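Side-chain contacts in arginyl-trna synthetase (Thermus thermophilus, PDB 1IQ0), which probably attaches L-arginine to tRNA(Arg) at the expense of ATP, working as a monomeric class I aminoacyl-tRNA synthetase: residues Ala222-Ala225 with Thr226-Ala229; Thr387-Glu391 with Gly392-Ser396; Gly440-Arg443 with Phe444-Lys448; Glu522-Pro525 with His526-Ala529. All blocks are in the same frame, centred on the assembly; numbering follows the deposited sequence.

Contact 1 (Ala222-Ala225 with Thr226-Ala229); sequences AQMA and TMHA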
ATOM      1  N   ALA A 222     -12.430   1.924  19.691  1.00 17.82           N
ATOM      2  CA  ALA A 222     -12.801   0.539  19.401  1.00 15.54           C
ATOM      3  C   ALA A 222     -12.502   0.190  17.940  1.00 19.27           C
ATOM      4  O   ALA A 222     -12.113  -0.935  17.630  1.00 18.00           O
ATOM      5  CB  ALA A 222     -14.291   0.306  19.712  1.00 22.33           C
ATOM      6  N   GLN A 223     -12.684   1.151  17.038  1.00 19.84           N
ATOM      7  CA  GLN A 223     -12.385   0.897  15.633  1.00 18.53           C
ATOM      8  C   GLN A 223     -10.883   0.691  15.516  1.00 19.25           C
ATOM      9  O   GLN A 223     -10.414  -0.113  14.711  1.00 22.52           O
ATOM     10  CB  GLN A 223     -12.755   2.093  14.756  1.00 21.44           C
ATOM     11  CG  GLN A 223     -14.221   2.423  14.661  1.00 25.03           C
ATOM     12  CD  GLN A 223     -14.432   3.636  13.785  1.00 19.51           C
ATOM     13  OE1 GLN A 223     -13.777   4.655  13.976  1.00 21.88           O
ATOM     14  NE2 GLN A 223     -15.335   3.534  12.815  1.00 16.97           N
ATOM     15  N   MET A 224     -10.135   1.434  16.325  1.00 20.43           N
ATOM     16  CA  MET A 224      -8.680   1.364  16.301  1.00 21.19           C
ATOM     17  C   MET A 224      -8.151  -0.002  16.721  1.00 24.34           C
ATOM     18  O   MET A 224      -7.043  -0.376  16.338  1.00 23.00           O
ATOM     19  CB  MET A 224      -8.080   2.461  17.186  1.00 22.08           C
ATOM     20  CG  MET A 224      -6.593   2.692  16.953  1.00 24.65           C
ATOM     21  SD  MET A 224      -6.056   4.320  17.551  1.00 30.53           S
ATOM     22  CE  MET A 224      -7.137   5.382  16.605  1.00 24.84           C
ATOM     23  N   ALA A 225      -8.931  -0.745  17.504  1.00 19.30           N
ATOM     24  CA  ALA A 225      -8.500  -2.076  17.925  1.00 20.95           C
ATOM     25  C   ALA A 225      -8.457  -2.968  16.680  1.00 19.75           C
ATOM     26  O   ALA A 225      -7.591  -3.836  16.548  1.00 21.23           O
ATOM     27  CB  ALA A 225      -9.465  -2.647  18.959  1.00 18.24           C
ATOM     28  N   THR A 226      -9.395  -2.736  15.765  1.00 21.74           N
ATOM     29  CA  THR A 226      -9.468  -3.491  14.520  1.00 20.12           C
ATOM     30  C   THR A 226      -8.292  -3.103  13.608  1.00 24.46           C
ATOM     31  O   THR A 226      -7.661  -3.963  12.986  1.00 26.97           O
ATOM     32  CB  THR A 226     -10.795  -3.207  13.787  1.00 25.64           C
ATOM     33  OG1 THR A 226     -11.889  -3.445  14.679  1.00 21.13           O
ATOM     34  CG2 THR A 226     -10.940  -4.102  12.562  1.00 18.57           C
ATOM     35  N   MET A 227      -8.003  -1.806  13.536  1.00 22.64           N
ATOM     36  CA  MET A 227      -6.899  -1.308  12.717  1.00 23.36           C
ATOM     37  C   MET A 227      -5.603  -1.953  13.198  1.00 24.53           C
ATOM     38  O   MET A 227      -4.777  -2.390  12.400  1.00 21.92           O
ATOM     39  CB  MET A 227      -6.786   0.212  12.848  1.00 17.99           C
ATOM     40  CG  MET A 227      -7.961   0.986  12.265  1.00 16.24           C
ATOM     41  SD  MET A 227      -7.922   2.740  12.733  1.00 22.33           S
ATOM     42  CE  MET A 227      -9.706   3.153  12.651  1.00 15.92           C
ATOM     43  N   HIS A 228      -5.444  -2.001  14.517  1.00 22.69           N
ATOM     44  CA  HIS A 228      -4.272  -2.589  15.148  1.00 21.43           C
ATOM     45  C   HIS A 228      -4.163  -4.084  14.830  1.00 23.15           C
ATOM     46  O   HIS A 228      -3.082  -4.579  14.522  1.00 23.89           O
ATOM     47  CB  HIS A 228      -4.343  -2.394  16.665  1.00 28.79           C
ATOM     48  CG  HIS A 228      -3.165  -2.957  17.397  1.00 33.26           C
ATOM     49  ND1 HIS A 228      -1.911  -2.381  17.347  1.00 34.87           N
ATOM     50  CD2 HIS A 228      -3.038  -4.069  18.160  1.00 29.99           C
ATOM     51  CE1 HIS A 228      -1.065  -3.116  18.046  1.00 34.31           C
ATOM     52  NE2 HIS A 228      -1.723  -4.146  18.550  1.00 31.19           N
ATOM     53  N   ALA A 229      -5.284  -4.797  14.897  1.00 23.81           N
ATOM     54  CA  ALA A 229      -5.283  -6.233  14.618  1.00 25.06           C
ATOM     55  C   ALA A 229      -4.964  -6.506  13.156  1.00 28.46           C
ATOM     56  O   ALA A 229      -4.559  -7.610  12.806  1.00 26.98           O
ATOM     57  CB  ALA A 229      -6.634  -6.846  14.978  1.00 16.70           C
TER
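Met227 reaches back over the preceding helical turn, its CE lying 3.9 Å from CB of Gln223 and its SD 3.9 Å from CA of Met224. With CG anti to the carbonyl carbon (chi1 -67°) and an extended chain beyond it, the thioether runs beside the backbone rather than away from it. CG of Met227 passes 3.6 Å from the Gln223 carbonyl oxygen, the same atom that takes the Met227 N-H at 3.2 Å and, weakly, that of Thr226. The helix continues with His228 N to Met224 O and Ala229 N to Ala225 O. An alanine in place of Met227 would probably leave CB of Gln223 without this apolar neighbour and open a gap beside the helix backbone. The polar ends point to other partners. Gln223 NE2 donates to the backbone oxygens of Asn113 and Lys116, both in the predicted 'HIGH' region, a signature of class I synthetases associated with ATP binding. OG1 of Thr226 is shared between Asp406 OD1 and Lys175 NZ. The His228 ring meets that of Tyr328 with the planes about 40° apart. Ala222 and Gln223 pack on helix 176-189, whereas Thr226 and Ala229 lean on helix 405-423.

Contact 2 (Thr387-Glu391 with Gly392-Ser396); sequences TVLLE and GRQMS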
ATOM      1  N   THR A 387     -14.277  -2.906  -5.273  1.00 26.97           N
ATOM      2  CA  THR A 387     -15.048  -3.551  -4.217  1.00 30.96           C
ATOM      3  C   THR A 387     -14.485  -4.910  -3.812  1.00 32.56           C
ATOM      4  O   THR A 387     -13.813  -5.580  -4.596  1.00 32.76           O
ATOM      5  CB  THR A 387     -16.505  -3.776  -4.676  1.00 63.29           C
ATOM      6  OG1 THR A 387     -17.014  -2.572  -5.261  1.00 69.05           O
ATOM      7  CG2 THR A 387     -17.386  -4.170  -3.502  1.00 68.76           C
ATOM      8  N   VAL A 388     -14.786  -5.303  -2.580  1.00 34.76           N
ATOM      9  CA  VAL A 388     -14.366  -6.583  -2.049  1.00 30.09           C
ATOM     10  C   VAL A 388     -15.613  -7.361  -1.645  1.00 29.65           C
ATOM     11  O   VAL A 388     -16.429  -6.879  -0.857  1.00 27.99           O
ATOM     12  CB  VAL A 388     -13.468  -6.431  -0.801  1.00 21.25           C
ATOM     13  CG1 VAL A 388     -13.186  -7.811  -0.203  1.00 21.65           C
ATOM     14  CG2 VAL A 388     -12.166  -5.751  -1.177  1.00 17.70           C
ATOM     15  N   LEU A 389     -15.761  -8.559  -2.203  1.00 33.16           N
ATOM     16  CA  LEU A 389     -16.899  -9.416  -1.891  1.00 32.10           C
ATOM     17  C   LEU A 389     -16.474 -10.424  -0.828  1.00 31.81           C
ATOM     18  O   LEU A 389     -15.289 -10.743  -0.705  1.00 29.59           O
ATOM     19  CB  LEU A 389     -17.358 -10.170  -3.146  1.00 33.28           C
ATOM     20  CG  LEU A 389     -17.711  -9.344  -4.383  1.00 33.86           C
ATOM     21  CD1 LEU A 389     -18.051 -10.263  -5.547  1.00 32.29           C
ATOM     22  CD2 LEU A 389     -18.884  -8.439  -4.062  1.00 34.45           C
ATOM     23  N   LEU A 390     -17.437 -10.914  -0.056  1.00 30.24           N
ATOM     24  CA  LEU A 390     -17.161 -11.918   0.967  1.00 32.25           C
ATOM     25  C   LEU A 390     -17.949 -13.167   0.568  1.00 36.33           C
ATOM     26  O   LEU A 390     -19.181 -13.180   0.620  1.00 36.51           O
ATOM     27  CB  LEU A 390     -17.604 -11.438   2.352  1.00 28.60           C
ATOM     28  CG  LEU A 390     -17.363 -12.453   3.483  1.00 28.05           C
ATOM     29  CD1 LEU A 390     -15.874 -12.775   3.584  1.00 30.31           C
ATOM     30  CD2 LEU A 390     -17.867 -11.889   4.803  1.00 24.39           C
ATOM     31  N   GLU A 391     -17.231 -14.206   0.150  1.00 41.11           N
ATOM     32  CA  GLU A 391     -17.855 -15.447  -0.288  1.00 40.49           C
ATOM     33  C   GLU A 391     -18.804 -15.168  -1.454  1.00 42.46           C
ATOM     34  O   GLU A 391     -19.923 -15.676  -1.490  1.00 42.79           O
ATOM     35  CB  GLU A 391     -18.622 -16.099   0.867  1.00 36.37           C
ATOM     36  CG  GLU A 391     -17.743 -16.711   1.966  1.00 37.55           C
ATOM     37  CD  GLU A 391     -16.903 -17.893   1.480  1.00 38.78           C
ATOM     38  OE1 GLU A 391     -17.339 -18.595   0.543  1.00 41.61           O
ATOM     39  OE2 GLU A 391     -15.814 -18.130   2.047  1.00 35.81           O
ATOM     40  N   GLY A 392     -18.342 -14.350  -2.400  1.00 36.80           N
ATOM     41  CA  GLY A 392     -19.136 -14.000  -3.567  1.00 40.18           C
ATOM     42  C   GLY A 392     -20.323 -13.098  -3.275  1.00 43.51           C
ATOM     43  O   GLY A 392     -21.176 -12.884  -4.135  1.00 42.53           O
ATOM     44  N   ARG A 393     -20.374 -12.555  -2.064  1.00 42.95           N
ATOM     45  CA  ARG A 393     -21.475 -11.695  -1.655  1.00 47.22           C
ATOM     46  C   ARG A 393     -21.063 -10.232  -1.496  1.00 48.01           C
ATOM     47  O   ARG A 393     -20.024  -9.924  -0.909  1.00 43.81           O
ATOM     48  CB  ARG A 393     -22.056 -12.205  -0.332  1.00 76.81           C
ATOM     49  CG  ARG A 393     -23.294 -11.469   0.145  1.00 85.59           C
ATOM     50  CD  ARG A 393     -24.454 -11.670  -0.815  1.00 92.70           C
ATOM     51  NE  ARG A 393     -24.698 -13.084  -1.090  1.00 98.81           N
ATOM     52  CZ  ARG A 393     -24.977 -13.993  -0.159  1.00102.30           C
ATOM     53  NH1 ARG A 393     -25.050 -13.642   1.117  1.00103.98           N
ATOM     54  NH2 ARG A 393     -25.185 -15.255  -0.507  1.00102.46           N
ATOM     55  N   GLN A 394     -21.886  -9.334  -2.027  1.00 45.36           N
ATOM     56  CA  GLN A 394     -21.628  -7.904  -1.922  1.00 50.95           C
ATOM     57  C   GLN A 394     -22.053  -7.468  -0.524  1.00 55.38           C
ATOM     58  O   GLN A 394     -23.123  -7.853  -0.059  1.00 56.03           O
ATOM     59  CB  GLN A 394     -22.436  -7.148  -2.981  1.00 71.13           C
ATOM     60  CG  GLN A 394     -22.410  -5.632  -2.848  1.00 71.08           C
ATOM     61  CD  GLN A 394     -21.004  -5.063  -2.857  1.00 72.15           C
ATOM     62  OE1 GLN A 394     -20.249  -5.225  -1.896  1.00 73.47           O
ATOM     63  NE2 GLN A 394     -20.643  -4.397  -3.948  1.00 73.65           N
ATOM     64  N   MET A 395     -21.217  -6.680   0.146  1.00 92.05           N
ATOM     65  CA  MET A 395     -21.535  -6.208   1.491  1.00 98.77           C
ATOM     66  C   MET A 395     -22.166  -4.820   1.470  1.00102.59           C
ATOM     67  O   MET A 395     -21.626  -3.869   2.038  1.00104.82           O
ATOM     68  CB  MET A 395     -20.279  -6.190   2.365  1.00 78.96           C
ATOM     69  CG  MET A 395     -20.303  -7.201   3.504  1.00 80.98           C
ATOM     70  SD  MET A 395     -20.340  -8.922   2.952  1.00 88.90           S
ATOM     71  CE  MET A 395     -22.106  -9.219   2.811  1.00 86.27           C
ATOM     72  N   SER A 396     -23.316  -4.718   0.813  1.00133.46           N
ATOM     73  CA  SER A 396     -24.039  -3.459   0.706  1.00135.76           C
ATOM     74  C   SER A 396     -25.539  -3.720   0.816  1.00137.92           C
ATOM     75  O   SER A 396     -26.348  -3.061   0.162  1.00139.63           O
ATOM     76  CB  SER A 396     -23.723  -2.786  -0.633  1.00 80.93           C
ATOM     77  OG  SER A 396     -24.388  -1.541  -0.752  1.00 76.23           O
TER
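Leu390 and Arg393 face each other as a single antiparallel hydrogen-bonded pair, closing a tight, hairpin-like type I' turn. Leu390 N points in the carbonyl plane at a lone pair of Arg393 O, 2.9 Å away; the return bond, Arg393 N to Leu390 O, instead comes from well above the carbonyl plane. Glu391 and Gly392 both have positive phi at the turn, and Gly392 suits it: a CB there would clash with Glu391 O. Asp456 OD1 accepts the Gly392 N-H, while Glu391 OE2 takes that of Tyr459. The returning arm carries Met395-Ser396, whose sequence and place after strand 380-390 are consistent with the KMSKS-type signature loop of class I synthetases; residues 398-401 beyond it are not modelled. Leu389 lays CD2 against Gln394 CA at 3.5 Å. On another side, SD of the poorly ordered Met395 rests 3.8 Å from Leu390 CB. Thr387 and Gln394 cross at about a right angle. With CG2 anti to the backbone N (chi1 -48°, measured to OG1), the Thr387 methyl faces the end of the Gln394 amide, nearly equidistant from its two outer atoms, 3.3 Å from NE2 and 3.4 Å from OE1.

Contact 3 (Gly440-Arg443 with Phe444-Lys448); sequences GAIR and FSMVK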
ATOM      1  N   GLY A 440      -2.057 -13.157   7.730  1.00 25.14           N
ATOM      2  CA  GLY A 440      -1.341 -13.288   6.472  1.00 21.47           C
ATOM      3  C   GLY A 440      -2.280 -13.563   5.314  1.00 21.78           C
ATOM      4  O   GLY A 440      -2.092 -13.053   4.206  1.00 22.06           O
ATOM      5  N   ALA A 441      -3.297 -14.382   5.565  1.00 20.40           N
ATOM      6  CA  ALA A 441      -4.268 -14.713   4.535  1.00 22.20           C
ATOM      7  C   ALA A 441      -5.019 -13.448   4.123  1.00 24.78           C
ATOM      8  O   ALA A 441      -5.190 -13.167   2.938  1.00 27.73           O
ATOM      9  CB  ALA A 441      -5.243 -15.747   5.064  1.00 16.74           C
ATOM     10  N   ILE A 442      -5.455 -12.688   5.118  1.00 21.79           N
ATOM     11  CA  ILE A 442      -6.197 -11.454   4.887  1.00 22.78           C
ATOM     12  C   ILE A 442      -5.359 -10.346   4.239  1.00 21.96           C
ATOM     13  O   ILE A 442      -5.736  -9.813   3.187  1.00 23.82           O
ATOM     14  CB  ILE A 442      -6.821 -10.958   6.221  1.00 24.50           C
ATOM     15  CG1 ILE A 442      -7.871 -11.974   6.680  1.00 23.94           C
ATOM     16  CG2 ILE A 442      -7.441  -9.565   6.038  1.00 23.41           C
ATOM     17  CD1 ILE A 442      -8.426 -11.720   8.063  1.00 19.63           C
ATOM     18  N   ARG A 443      -4.223 -10.006   4.841  1.00 21.75           N
ATOM     19  CA  ARG A 443      -3.365  -8.958   4.282  1.00 19.40           C
ATOM     20  C   ARG A 443      -2.878  -9.278   2.877  1.00 21.66           C
ATOM     21  O   ARG A 443      -2.796  -8.387   2.024  1.00 19.01           O
ATOM     22  CB  ARG A 443      -2.158  -8.694   5.188  1.00 23.49           C
ATOM     23  CG  ARG A 443      -2.506  -8.018   6.498  1.00 26.49           C
ATOM     24  CD  ARG A 443      -3.213  -6.686   6.282  1.00 30.72           C
ATOM     25  NE  ARG A 443      -2.319  -5.528   6.304  1.00 36.04           N
ATOM     26  CZ  ARG A 443      -1.554  -5.138   5.295  1.00 31.92           C
ATOM     27  NH1 ARG A 443      -1.552  -5.817   4.141  1.00 28.18           N
ATOM     28  NH2 ARG A 443      -0.800  -4.058   5.432  1.00 36.89           N
ATOM     29  N   PHE A 444      -2.564 -10.544   2.614  1.00 20.21           N
ATOM     30  CA  PHE A 444      -2.086 -10.913   1.280  1.00 20.25           C
ATOM     31  C   PHE A 444      -3.208 -10.868   0.253  1.00 16.47           C
ATOM     32  O   PHE A 444      -3.019 -10.398  -0.865  1.00 21.89           O
ATOM     33  CB  PHE A 444      -1.459 -12.314   1.271  1.00 22.80           C
ATOM     34  CG  PHE A 444      -0.638 -12.584   0.041  1.00 22.68           C
ATOM     35  CD1 PHE A 444       0.674 -12.136  -0.044  1.00 21.91           C
ATOM     36  CD2 PHE A 444      -1.199 -13.219  -1.063  1.00 21.53           C
ATOM     37  CE1 PHE A 444       1.420 -12.312  -1.212  1.00 20.94           C
ATOM     38  CE2 PHE A 444      -0.467 -13.399  -2.234  1.00 18.90           C
ATOM     39  CZ  PHE A 444       0.844 -12.943  -2.308  1.00 22.23           C
ATOM     40  N   SER A 445      -4.377 -11.376   0.623  1.00 19.84           N
ATOM     41  CA  SER A 445      -5.524 -11.364  -0.285  1.00 21.99           C
ATOM     42  C   SER A 445      -5.892  -9.929  -0.698  1.00 22.94           C
ATOM     43  O   SER A 445      -6.126  -9.640  -1.869  1.00 25.40           O
ATOM     44  CB  SER A 445      -6.729 -12.019   0.393  1.00 21.48           C
ATOM     45  OG  SER A 445      -7.905 -11.841  -0.381  1.00 20.14           O
ATOM     46  N   MET A 446      -5.944  -9.032   0.275  1.00 16.83           N
ATOM     47  CA  MET A 446      -6.300  -7.637   0.015  1.00 18.54           C
ATOM     48  C   MET A 446      -5.338  -6.878  -0.892  1.00 19.16           C
ATOM     49  O   MET A 446      -5.706  -5.856  -1.476  1.00 20.78           O
ATOM     50  CB  MET A 446      -6.436  -6.888   1.342  1.00 25.90           C
ATOM     51  CG  MET A 446      -7.653  -7.302   2.168  1.00 24.08           C
ATOM     52  SD  MET A 446      -9.171  -7.063   1.201  1.00 23.25           S
ATOM     53  CE  MET A 446      -9.440  -8.757   0.595  1.00 26.31           C
ATOM     54  N   VAL A 447      -4.118  -7.379  -1.048  1.00 19.44           N
ATOM     55  CA  VAL A 447      -3.158  -6.655  -1.865  1.00 21.07           C
ATOM     56  C   VAL A 447      -2.552  -7.370  -3.084  1.00 22.29           C
ATOM     57  O   VAL A 447      -1.867  -6.743  -3.893  1.00 23.38           O
ATOM     58  CB  VAL A 447      -2.021  -6.113  -0.944  1.00 28.37           C
ATOM     59  CG1 VAL A 447      -1.001  -7.215  -0.634  1.00 25.18           C
ATOM     60  CG2 VAL A 447      -1.375  -4.924  -1.579  1.00 36.22           C
ATOM     61  N   LYS A 448      -2.801  -8.665  -3.250  1.00 26.33           N
ATOM     62  CA  LYS A 448      -2.228  -9.366  -4.401  1.00 27.70           C
ATOM     63  C   LYS A 448      -2.900  -9.016  -5.736  1.00 30.67           C
ATOM     64  O   LYS A 448      -2.295  -9.157  -6.803  1.00 28.85           O
ATOM     65  CB  LYS A 448      -2.295 -10.877  -4.195  1.00 34.51           C
ATOM     66  CG  LYS A 448      -3.655 -11.479  -4.455  1.00 39.94           C
ATOM     67  CD  LYS A 448      -3.579 -13.002  -4.508  1.00 44.18           C
ATOM     68  CE  LYS A 448      -4.942 -13.612  -4.795  1.00 45.03           C
ATOM     69  NZ  LYS A 448      -4.916 -15.101  -4.770  1.00 49.64           N
TER
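Phe444 N donates to Gly440 O at 3.0 Å, one of the regular i to i+4 hydrogen bonds of helix 430-448, in the class I catalytic domain. Ser445 N to Ala441 O and Met446 N to Ile442 O are its neighbours, the last nearly in line with its carbonyl. Val447 N to Arg443 O is long and weak at 3.5 Å, and Val447 N also donates to Phe444 O. Lys448 N donates to the same oxygen, so two N-H groups converge on it.

Contacts of side-chain carbon with backbone oxygen fill the turn. CB of Phe444 lies 3.1 Å from Gly440 O, and CG of Met446 is 3.3 Å from Ile442 O. Val447 has CG1 between its backbone N and carbonyl carbon (chi1 80°), which brings that methyl to 3.4 Å from Arg443 O. Between side chains the packing is loose, Ile442 CG2 to Met446 CG being 4.5 Å.

Apolar groups mostly face outward: Ile442 and Met446 pack on helix 120-138 and strand 455-457, and the Phe444 ring on Ala529 and Leu533 of helix 525-544.

Charge is handled by Arg443, whose doubly bent chain carries NH2 to a salt bridge with Asp130 OD2, while NE makes a weak bond to Leu230 O. Because Arg443 is buried, that carboxylate probably pays much of the cost of placing a guanidinium group in an otherwise mainly apolar interface, and the pair links helix 430-448 to helix 120-138.

Contact 4 (Glu522-Pro525 with His526-Ala529); sequences ERTP and HVLA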
ATOM      1  N   GLU A 522       5.470   2.985  -8.652  1.00 28.56           N
ATOM      2  CA  GLU A 522       4.164   2.921  -9.305  1.00 29.05           C
ATOM      3  C   GLU A 522       3.011   2.868  -8.307  1.00 27.86           C
ATOM      4  O   GLU A 522       1.847   2.928  -8.696  1.00 26.87           O
ATOM      5  CB  GLU A 522       4.096   1.694 -10.221  1.00 30.93           C
ATOM      6  CG  GLU A 522       5.220   1.638 -11.238  1.00 36.50           C
ATOM      7  CD  GLU A 522       5.254   2.873 -12.115  1.00 42.36           C
ATOM      8  OE1 GLU A 522       6.347   3.238 -12.593  1.00 45.64           O
ATOM      9  OE2 GLU A 522       4.184   3.477 -12.330  1.00 49.75           O
ATOM     10  N   ARG A 523       3.342   2.753  -7.024  1.00 23.24           N
ATOM     11  CA  ARG A 523       2.333   2.689  -5.977  1.00 24.25           C
ATOM     12  C   ARG A 523       1.423   1.495  -6.235  1.00 25.12           C
ATOM     13  O   ARG A 523       0.191   1.602  -6.233  1.00 24.90           O
ATOM     14  CB  ARG A 523       1.541   4.007  -5.939  1.00 32.81           C
ATOM     15  CG  ARG A 523       2.350   5.161  -5.335  1.00 33.79           C
ATOM     16  CD  ARG A 523       1.649   6.515  -5.387  1.00 29.52           C
ATOM     17  NE  ARG A 523       1.780   7.124  -6.705  1.00 36.21           N
ATOM     18  CZ  ARG A 523       0.910   6.954  -7.688  1.00 30.84           C
ATOM     19  NH1 ARG A 523      -0.172   6.201  -7.496  1.00 33.12           N
ATOM     20  NH2 ARG A 523       1.139   7.504  -8.873  1.00 31.13           N
ATOM     21  N   THR A 524       2.054   0.348  -6.463  1.00 23.51           N
ATOM     22  CA  THR A 524       1.336  -0.885  -6.734  1.00 20.98           C
ATOM     23  C   THR A 524       1.903  -2.045  -5.928  1.00 21.49           C
ATOM     24  O   THR A 524       2.788  -2.769  -6.389  1.00 21.27           O
ATOM     25  CB  THR A 524       1.396  -1.247  -8.232  1.00 25.07           C
ATOM     26  OG1 THR A 524       2.759  -1.228  -8.672  1.00 20.55           O
ATOM     27  CG2 THR A 524       0.568  -0.260  -9.063  1.00 24.68           C
ATOM     28  N   PRO A 525       1.411  -2.225  -4.697  1.00 20.04           N
ATOM     29  CA  PRO A 525       1.888  -3.313  -3.844  1.00 19.44           C
ATOM     30  C   PRO A 525       1.713  -4.693  -4.464  1.00 20.14           C
ATOM     31  O   PRO A 525       2.487  -5.615  -4.162  1.00 22.12           O
ATOM     32  CB  PRO A 525       1.055  -3.143  -2.579  1.00 17.73           C
ATOM     33  CG  PRO A 525       0.909  -1.638  -2.500  1.00 17.02           C
ATOM     34  CD  PRO A 525       0.556  -1.296  -3.936  1.00 20.37           C
ATOM     35  N   HIS A 526       0.708  -4.848  -5.327  1.00 20.20           N
ATOM     36  CA  HIS A 526       0.468  -6.150  -5.942  1.00 22.59           C
ATOM     37  C   HIS A 526       1.686  -6.677  -6.707  1.00 23.70           C
ATOM     38  O   HIS A 526       1.823  -7.886  -6.899  1.00 24.69           O
ATOM     39  CB  HIS A 526      -0.755  -6.120  -6.868  1.00 16.70           C
ATOM     40  CG  HIS A 526      -0.535  -5.376  -8.146  1.00 23.42           C
ATOM     41  ND1 HIS A 526      -0.846  -4.042  -8.296  1.00 24.86           N
ATOM     42  CD2 HIS A 526      -0.036  -5.783  -9.338  1.00 22.55           C
ATOM     43  CE1 HIS A 526      -0.548  -3.658  -9.525  1.00 24.36           C
ATOM     44  NE2 HIS A 526      -0.055  -4.695 -10.177  1.00 22.95           N
ATOM     45  N   VAL A 527       2.568  -5.779  -7.139  1.00 22.77           N
ATOM     46  CA  VAL A 527       3.764  -6.200  -7.862  1.00 19.83           C
ATOM     47  C   VAL A 527       4.704  -6.931  -6.894  1.00 20.99           C
ATOM     48  O   VAL A 527       5.362  -7.896  -7.267  1.00 18.25           O
ATOM     49  CB  VAL A 527       4.493  -4.994  -8.504  1.00 20.69           C
ATOM     50  CG1 VAL A 527       5.847  -5.428  -9.060  1.00 20.99           C
ATOM     51  CG2 VAL A 527       3.634  -4.419  -9.635  1.00 20.67           C
ATOM     52  N   LEU A 528       4.745  -6.484  -5.646  1.00 19.33           N
ATOM     53  CA  LEU A 528       5.598  -7.129  -4.657  1.00 20.49           C
ATOM     54  C   LEU A 528       4.945  -8.449  -4.268  1.00 20.12           C
ATOM     55  O   LEU A 528       5.613  -9.469  -4.129  1.00 21.42           O
ATOM     56  CB  LEU A 528       5.740  -6.262  -3.407  1.00 24.65           C
ATOM     57  CG  LEU A 528       6.996  -6.428  -2.538  1.00 27.41           C
ATOM     58  CD1 LEU A 528       6.602  -6.243  -1.087  1.00 22.84           C
ATOM     59  CD2 LEU A 528       7.651  -7.783  -2.739  1.00 23.49           C
ATOM     60  N   ALA A 529       3.629  -8.409  -4.087  1.00 19.27           N
ATOM     61  CA  ALA A 529       2.874  -9.590  -3.714  1.00 22.85           C
ATOM     62  C   ALA A 529       3.098 -10.681  -4.747  1.00 24.24           C
ATOM     63  O   ALA A 529       3.373 -11.823  -4.397  1.00 24.78           O
ATOM     64  CB  ALA A 529       1.385  -9.252  -3.616  1.00 20.44           C
TER
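The His526 imidazole meets Thr524 obliquely. CE1 comes closest, 3.4 Å from Thr524 CB and 3.6 Å from its CG2, with ND1 next at 3.6 Å from the same CB. What turns the ring this way is chi1 of 72°, which sets His526 CG between its own N and carbonyl carbon and folds the ring back along the incoming chain. Glu450 and Pro451 also touch the His526 side chain. Thr524's other branch serves Val527: OG1 is 3.4 Å from Val527 CG2. A glycine at Thr524 would probably leave the imidazole freer to turn and take from that valine methyl its neighbour. This is the junction of two helices in the DALR anticodon-binding domain: Arg523, with positive phi, breaks out of helix 512-522, and Pro525 stands at or close to the start of helix 525-544, where a residue's N-H needs no acceptor within the helix. Val527 N donates to Thr524 O at 3.1 Å, approaching from above the carbonyl plane. Pro525 O then receives Ala529 N in the carbonyl plane at 3.0 Å, and Leu528 N more weakly. The proline ring itself packs on Leu128, Ala131, Ile132 and Ile135 of helix 120-138.

Overall arrangement
From the N terminus the four contacts follow in series, none nested and none crossing. Contact 1 lies within helix 213-229. Contact 2 closes a tight turn at the end of strand 380-390, its centre about 21 Å from that of contact 1. Contact 3 stays inside helix 430-448, ahead of edge strand 455-457, and touches contact 2 where Met446 CE packs 3.9 Å from Val388 CG1. Contact 4 joins helices 512-522 and 525-544. It meets contact 3 where Pro525 packs on Val447 and where Val447 O lies 3.2 Å from His526 CB, joining the catalytic part to the anticodon-binding part. Contact 1 touches none of the others.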